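Local atomic coordinates of probable CoA-transferase alpha subunit (Rhodococcus jostii, PDB entry 6COJ), a protein that is probably the alpha subunit of a CoA-transferase family enzyme and binds a coenzyme A thioester of a spiro-lactone cyclohexene carboxylic acid. Residues 70-73 against 74-78; 98-101 against 102-105. The protein carries 1 engineered substitution. All blocks are in the same frame, centred on the assembly; numbering follows the deposited sequence.

Contact 1 of 2, residues 70-73 against 74-78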
loop_
_atom_site.group_PDB
_atom_site.type_symbol
_atom_site.label_atom_id
_atom_site.label_comp_id
_atom_site.label_asym_id
_atom_site.label_seq_id
_atom_site.Cartn_x
_atom_site.Cartn_y
_atom_site.Cartn_z
ATOM N N PRO A 70 -7.469 -11.252 22.181
ATOM C CA PRO A 70 -8.152 -11.096 23.477
ATOM C C PRO A 70 -8.974 -9.823 23.583
ATOM O O PRO A 70 -9.777 -9.706 24.522
ATOM C CB PRO A 70 -6.999 -11.105 24.485
ATOM C CG PRO A 70 -5.812 -10.565 23.690
ATOM C CD PRO A 70 -6.004 -11.128 22.297
ATOM N N ASP A 71 -8.775 -8.862 22.678
ATOM C CA ASP A 71 -9.682 -7.723 22.584
ATOM C C ASP A 71 -11.106 -8.193 22.322
ATOM O O ASP A 71 -12.048 -7.821 23.041
ATOM C CB ASP A 71 -9.217 -6.765 21.473
ATOM C CG ASP A 71 -9.083 -7.429 20.094
ATOM O OD1 ASP A 71 -8.652 -8.598 19.995
ATOM O OD2 ASP A 71 -9.419 -6.751 19.094
ATOM N N LEU A 72 -11.277 -9.028 21.301
ATOM C CA LEU A 72 -12.596 -9.551 20.975
ATOM C C LEU A 72 -13.100 -10.483 22.068
ATOM O O LEU A 72 -14.291 -10.469 22.395
ATOM C CB LEU A 72 -12.538 -10.262 19.619
ATOM C CG LEU A 72 -13.866 -10.749 19.044
ATOM C CD1 LEU A 72 -14.866 -9.605 18.940
ATOM C CD2 LEU A 72 -13.643 -11.398 17.683
ATOM N N GLY A 73 -12.209 -11.287 22.655
ATOM C CA GLY A 73 -12.616 -12.140 23.761
ATOM C C GLY A 73 -13.182 -11.353 24.926
ATOM O O GLY A 73 -14.254 -11.675 25.451
ATOM N N LEU A 74 -12.478 -10.298 25.346
ATOM C CA LEU A 74 -12.980 -9.504 26.464
ATOM C C LEU A 74 -14.322 -8.862 26.128
ATOM O O LEU A 74 -15.242 -8.857 26.951
ATOM C CB LEU A 74 -11.954 -8.448 26.874
ATOM C CG LEU A 74 -10.766 -8.941 27.702
ATOM C CD1 LEU A 74 -9.757 -7.812 27.878
ATOM C CD2 LEU A 74 -11.207 -9.495 29.067
ATOM N N LEU A 75 -14.469 -8.331 24.909
ATOM C CA LEU A 75 -15.754 -7.752 24.534
ATOM C C LEU A 75 -16.863 -8.803 24.558
ATOM O O LEU A 75 -17.988 -8.525 24.995
ATOM C CB LEU A 75 -15.642 -7.090 23.158
ATOM C CG LEU A 75 -14.758 -5.841 23.149
ATOM C CD1 LEU A 75 -14.535 -5.375 21.714
ATOM C CD2 LEU A 75 -15.357 -4.719 23.986
ATOM N N CYS A 76 -16.556 -10.028 24.121
ATOM C CA CYS A 76 -17.549 -11.097 24.165
ATOM C C CYS A 76 -17.891 -11.476 25.595
ATOM O O CYS A 76 -19.046 -11.807 25.893
ATOM C CB CYS A 76 -17.044 -12.318 23.400
ATOM S SG CYS A 76 -17.084 -12.132 21.605
ATOM N N SER A 77 -16.900 -11.449 26.493
ATOM C CA SER A 77 -17.175 -11.774 27.887
ATOM C C SER A 77 -18.197 -10.831 28.507
ATOM O O SER A 77 -18.876 -11.213 29.467
ATOM C CB SER A 77 -15.890 -11.782 28.727
ATOM O OG SER A 77 -15.468 -10.471 29.086
ATOM N N ALA A 78 -18.335 -9.620 27.973
ATOM C CA ALA A 78 -19.287 -8.649 28.491
ATOM C C ALA A 78 -20.520 -8.522 27.614
ATOM O O ALA A 78 -21.329 -7.607 27.827
ATOM C CB ALA A 78 -18.603 -7.289 28.668
#
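Leu72 and Cys76 meet one turn apart on helix 70-77, CD1 of Leu72 lying 4.3 Å from SG of Cys76 in a loose apolar contact. Cys76 SG stands beside its own backbone N (chi1 -74°), which brings it back over the preceding turn, 3.3 Å from Leu72 O. Leu74 likewise leans back, its CG 3.4 Å from Pro70 O. Four backbone bonds of the i to i+4 kind join the halves, from Leu74 N to Pro70 O (2.9 Å) through to Ser77 N to Gly73 O (2.9 Å). The helix is the crossover of a beta-alpha-beta unit between parallel strands 62-65 and 81-86. Near the C-terminal end of the helix, Ser77 OG, set between its backbone N and carbonyl carbon (chi1 79°), turns back to donate to Leu74 O at 2.7 Å. With an alanine here, Leu74 O would probably lose the short bond from the hydroxyl, leaving the weak one from Ala78 N. Farther out, Asp71 OD1 accepts from Gly69 N, while OD2 takes a hydrogen bond from Thr66 and a salt bridge from Lys46. Leu75 packs on Leu55 and Ile38, and Leu74 on Met48.

Contact 2 of 2, residues 98-101 against 102-105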
loop_
_atom_site.group_PDB
_atom_site.type_symbol
_atom_site.label_atom_id
_atom_site.label_comp_id
_atom_site.label_asym_id
_atom_site.label_seq_id
_atom_site.Cartn_x
_atom_site.Cartn_y
_atom_site.Cartn_z
ATOM N N ASP A 98 -9.261 -18.163 21.447
ATOM C CA ASP A 98 -9.756 -17.350 22.551
ATOM C C ASP A 98 -11.017 -17.986 23.121
ATOM O O ASP A 98 -11.985 -18.194 22.379
ATOM C CB ASP A 98 -10.039 -15.916 22.129
ATOM C CG ASP A 98 -10.516 -15.073 23.301
ATOM O OD1 ASP A 98 -11.705 -15.174 23.665
ATOM O OD2 ASP A 98 -9.698 -14.342 23.901
ATOM N N PRO A 99 -11.054 -18.296 24.417
ATOM C CA PRO A 99 -12.188 -19.054 24.966
ATOM C C PRO A 99 -13.461 -18.243 25.078
ATOM O O PRO A 99 -14.548 -18.832 25.087
ATOM C CB PRO A 99 -11.679 -19.490 26.347
ATOM C CG PRO A 99 -10.698 -18.397 26.730
ATOM C CD PRO A 99 -10.022 -18.004 25.427
ATOM N N TRP A 100 -13.373 -16.916 25.178
ATOM C CA TRP A 100 -14.594 -16.121 25.241
ATOM C C TRP A 100 -15.215 -15.936 23.865
ATOM O O TRP A 100 -16.442 -15.992 23.718
ATOM C CB TRP A 100 -14.331 -14.775 25.912
ATOM C CG TRP A 100 -14.366 -14.848 27.404
ATOM C CD1 TRP A 100 -13.321 -14.668 28.265
ATOM C CD2 TRP A 100 -15.506 -15.147 28.215
ATOM N NE1 TRP A 100 -13.744 -14.827 29.565
ATOM C CE2 TRP A 100 -15.083 -15.118 29.560
ATOM C CE3 TRP A 100 -16.850 -15.418 27.934
ATOM C CZ2 TRP A 100 -15.954 -15.359 30.624
ATOM C CZ3 TRP A 100 -17.712 -15.662 28.987
ATOM C CH2 TRP A 100 -17.264 -15.627 30.315
ATOM N N PHE A 101 -14.389 -15.715 22.844
ATOM C CA PHE A 101 -14.904 -15.763 21.483
ATOM C C PHE A 101 -15.524 -17.128 21.188
ATOM O O PHE A 101 -16.618 -17.215 20.617
ATOM C CB PHE A 101 -13.774 -15.436 20.511
ATOM C CG PHE A 101 -14.149 -15.595 19.069
ATOM C CD1 PHE A 101 -15.046 -14.723 18.469
ATOM C CD2 PHE A 101 -13.608 -16.619 18.315
ATOM C CE1 PHE A 101 -15.388 -14.866 17.133
ATOM C CE2 PHE A 101 -13.945 -16.768 16.973
ATOM C CZ PHE A 101 -14.837 -15.888 16.387
ATOM N N ALA A 102 -14.852 -18.212 21.591
ATOM C CA ALA A 102 -15.404 -19.545 21.356
ATOM C C ALA A 102 -16.759 -19.714 22.033
ATOM O O ALA A 102 -17.686 -20.280 21.446
ATOM C CB ALA A 102 -14.426 -20.618 21.844
ATOM N N LYS A 103 -16.891 -19.229 23.269
ATOM C CA LYS A 103 -18.162 -19.361 23.974
ATOM C C LYS A 103 -19.269 -18.584 23.274
ATOM O O LYS A 103 -20.391 -19.085 23.135
ATOM C CB LYS A 103 -18.006 -18.929 25.432
ATOM C CG LYS A 103 -17.321 -19.984 26.289
ATOM C CD LYS A 103 -16.689 -19.396 27.545
ATOM C CE LYS A 103 -17.571 -19.583 28.765
ATOM N NZ LYS A 103 -18.863 -18.860 28.634
ATOM N N ALA A 104 -18.978 -17.364 22.819
ATOM C CA ALA A 104 -19.989 -16.591 22.105
ATOM C C ALA A 104 -20.392 -17.280 20.806
ATOM O O ALA A 104 -21.571 -17.268 20.426
ATOM C CB ALA A 104 -19.477 -15.176 21.835
ATOM N N ARG A 105 -19.426 -17.896 20.119
ATOM C CA ARG A 105 -19.710 -18.593 18.866
ATOM C C ARG A 105 -20.570 -19.833 19.098
ATOM O O ARG A 105 -21.584 -20.037 18.415
ATOM C CB ARG A 105 -18.390 -18.969 18.194
ATOM C CG ARG A 105 -17.620 -17.759 17.656
ATOM C CD ARG A 105 -18.148 -17.356 16.287
ATOM N NE ARG A 105 -17.767 -18.335 15.281
ATOM C CZ ARG A 105 -18.551 -18.762 14.296
ATOM N NH1 ARG A 105 -19.810 -18.337 14.185
ATOM N NH2 ARG A 105 -18.077 -19.638 13.422
#
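Ala102 N donates to Asp98 O at 3.0 Å, the first i to i+4 backbone bond across the two segments. Asp98 is the N-cap of helix 99-106: its OD1 accepts from Phe101 N (2.9 Å) on the anti lone pair and weakly from Trp100 N, while OD2 is held by Tyr271. Lys103 N bonds to Pro99 O. In the conformer given, one of two, the Lys103 side chain runs alongside Trp100, with CD over one face near the rim and NZ 3.4 Å from CZ3, an approach that is therefore uncertain. Ala104 N reaches Trp100 O at 3.0 Å. Arg105 N bonds to Phe101 O (2.9 Å), and the two side chains lie side by side. Arg105 CG sits over the face of the Phe101 ring, 3.7 Å from its centroid, a CH-pi contact. Bends at chi2 and chi3 carry the guanidinium past CZ, its plane turned 33° from the ring; NE and NH1 hydrogen-bond to a neighbouring subunit. Phe101 meets Tyr86 edge-to-face, as Trp100 does Trp281. Helix 70-77 receives Trp100, Phe101 and Ala104 on Ser77, Leu72 and Cys76, and Arg105 also rests on Val112 and Glu114 of strand 111-114.

Overall arrangement
Contact 1 comes first along the chain and contact 2 follows, their centres about 8 Å apart on the same side of the chain's centre. Helix 70-77 leads from strand 62-65 to 81-86, and helix 99-106 comes between 81-86 and 111-114, the outermost strand at this end of the seven-stranded parallel sheet within the chain. The helices touch directly: Gly73 O lies 3.1 Å from Trp100 CB, and Gly73 CA 3.2 Å from Asp98 OD1, a close approach that glycine's lack of a side chain permits. The buried helix of contact 1 is thus backed by that of contact 2, which stands at the subunit boundary, the Ala102 side chain about 11 Å from the bound thioester.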